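Local coordinates for phosphate-binding protein (PDB 3W9W), which binds inorganic phosphate as a secreted member of the PstS family and associates with human PON1, at residues 103-108 with 121-126. The protein carries 1 engineered substitution. Numbering follows the deposited sequence.
Sequences NAVDLS and ADWSGI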
loop_
_atom_site.group_PDB
_atom_site.type_symbol
_atom_site.label_atom_id
_atom_site.label_comp_id
_atom_site.label_asym_id
_atom_site.label_seq_id
_atom_site.Cartn_x
_atom_site.Cartn_y
_atom_site.Cartn_z
ATOM N N ASN A 103 15.692 3.367 -25.307
ATOM C CA ASN A 103 16.441 2.684 -24.254
ATOM C C ASN A 103 15.590 2.389 -23.024
ATOM O O ASN A 103 14.689 3.159 -22.673
ATOM C CB ASN A 103 17.649 3.519 -23.807
ATOM C CG ASN A 103 18.713 3.650 -24.885
ATOM O OD1 ASN A 103 18.505 3.266 -26.036
ATOM N ND2 ASN A 103 19.862 4.197 -24.509
ATOM N N ALA A 104 15.893 1.278 -22.366
ATOM C CA ALA A 104 15.280 0.972 -21.081
ATOM C C ALA A 104 15.717 2.000 -20.049
ATOM O O ALA A 104 16.896 2.355 -19.972
ATOM C CB ALA A 104 15.678 -0.415 -20.625
ATOM N N VAL A 105 14.762 2.493 -19.266
ATOM C CA VAL A 105 15.093 3.276 -18.089
ATOM C C VAL A 105 15.226 2.315 -16.917
ATOM O O VAL A 105 14.264 1.641 -16.538
ATOM C CB VAL A 105 14.042 4.361 -17.803
ATOM C CG1 VAL A 105 14.320 5.037 -16.467
ATOM C CG2 VAL A 105 14.039 5.380 -18.923
ATOM N N ASP A 106 16.432 2.233 -16.368
ATOM C CA ASP A 106 16.728 1.321 -15.278
ATOM C C ASP A 106 17.425 2.143 -14.208
ATOM O O ASP A 106 18.603 2.485 -14.340
ATOM C CB ASP A 106 17.643 0.209 -15.797
ATOM C CG ASP A 106 17.931 -0.858 -14.764
ATOM O OD1 ASP A 106 17.494 -0.724 -13.596
ATOM O OD2 ASP A 106 18.625 -1.837 -15.132
ATOM N N LEU A 107 16.689 2.490 -13.158
ATOM C CA LEU A 107 17.225 3.326 -12.100
ATOM C C LEU A 107 18.054 2.522 -11.110
ATOM O O LEU A 107 17.604 1.496 -10.595
ATOM C CB LEU A 107 16.077 4.017 -11.360
ATOM C CG LEU A 107 15.261 5.012 -12.183
ATOM C CD1 LEU A 107 13.955 5.389 -11.488
ATOM C CD2 LEU A 107 16.092 6.257 -12.457
ATOM N N SER A 108 19.272 2.975 -10.838
ATOM C CA SER A 108 19.931 2.509 -9.632
ATOM C C SER A 108 19.181 3.123 -8.457
ATOM O O SER A 108 18.486 4.140 -8.604
ATOM C CB SER A 108 21.398 2.932 -9.602
ATOM O OG SER A 108 21.520 4.339 -9.522
ATOM N N ALA A 121 18.150 16.557 -11.626
ATOM C CA ALA A 121 17.075 17.373 -12.177
ATOM C C ALA A 121 16.894 17.171 -13.675
ATOM O O ALA A 121 15.953 17.699 -14.262
ATOM C CB ALA A 121 17.328 18.846 -11.876
ATOM N N ASP A 122 17.800 16.413 -14.287
ATOM C CA ASP A 122 17.777 16.196 -15.729
ATOM C C ASP A 122 17.908 14.712 -16.045
ATOM O O ASP A 122 18.666 13.992 -15.389
ATOM C CB ASP A 122 18.907 16.982 -16.405
ATOM C CG ASP A 122 18.709 17.123 -17.902
ATOM O OD1 ASP A 122 18.167 18.160 -18.340
ATOM O OD2 ASP A 122 19.090 16.199 -18.645
ATOM N N TRP A 123 17.166 14.263 -17.055
ATOM C CA TRP A 123 17.163 12.860 -17.462
ATOM C C TRP A 123 18.538 12.346 -17.878
ATOM O O TRP A 123 18.795 11.140 -17.845
ATOM C CB TRP A 123 16.151 12.630 -18.589
ATOM C CG TRP A 123 14.732 12.520 -18.097
ATOM C CD1 TRP A 123 13.802 13.518 -18.020
ATOM C CD2 TRP A 123 14.094 11.336 -17.600
ATOM N NE1 TRP A 123 12.623 13.023 -17.508
ATOM C CE2 TRP A 123 12.776 11.687 -17.244
ATOM C CE3 TRP A 123 14.505 10.013 -17.428
ATOM C CZ2 TRP A 123 11.868 10.758 -16.725
ATOM C CZ3 TRP A 123 13.605 9.093 -16.906
ATOM C CH2 TRP A 123 12.305 9.474 -16.563
ATOM N N SER A 124 19.428 13.257 -18.261
ATOM C CA SER A 124 20.781 12.862 -18.653
ATOM C C SER A 124 21.578 12.270 -17.482
ATOM O O SER A 124 22.603 11.607 -17.693
ATOM C CB SER A 124 21.529 14.049 -19.255
ATOM O OG SER A 124 21.611 15.112 -18.324
ATOM N N GLY A 125 21.100 12.506 -16.259
ATOM C CA GLY A 125 21.723 11.969 -15.059
ATOM C C GLY A 125 21.349 10.524 -14.765
ATOM O O GLY A 125 21.798 9.949 -13.769
ATOM N N ILE A 126 20.525 9.933 -15.624
ATOM C CA ILE A 126 20.175 8.524 -15.483
ATOM C C ILE A 126 20.990 7.720 -16.489
ATOM O O ILE A 126 20.727 7.774 -17.695
ATOM C CB ILE A 126 18.670 8.277 -15.727
ATOM C CG1 ILE A 126 17.818 9.197 -14.846
ATOM C CG2 ILE A 126 18.326 6.808 -15.512
ATOM C CD1 ILE A 126 18.129 9.089 -13.377
#
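L107 drives one methyl into a notch on I126. Its CD2 lies 3.6 Å from I126 CD1 and 3.8 Å from I126 CG2, so a single bump sits against both arms of the branched side chain. The hollow comes from chi2 (-55°), which swings I126 CD1 round to the side of CG2, so the two methyls flank the L107 CD2 methyl. A second bump, V105 CG1, meets the indole of W123 at its benzo edge, near the ring plane, 4.1 Å from CZ3. I126 CG2 reaches toward the same V105 methyl, but at 4.5 Å the touch is loose. No hydrogen bond links 103-108 to 121-126, and the closest approaches are between apolar side chains. In this periplasmic-binding-protein fold the contact joins outer strand 106-107 of a three-stranded sheet to the loop following helix 109-117, whose V115 touches I126 and whose L112 touches L107. An Asx turn leads into 3-10 segment 123-125: D122 OD2 accepts from S124 N (3.0 Å, 164°) and S124 OG (2.8 Å), the donors arriving from opposite faces of the carboxylate. Beyond the segments, W123 NE1 is hydrogen-bonded to G206 O, and the F97 ring meets the indole with the planes at about 50°.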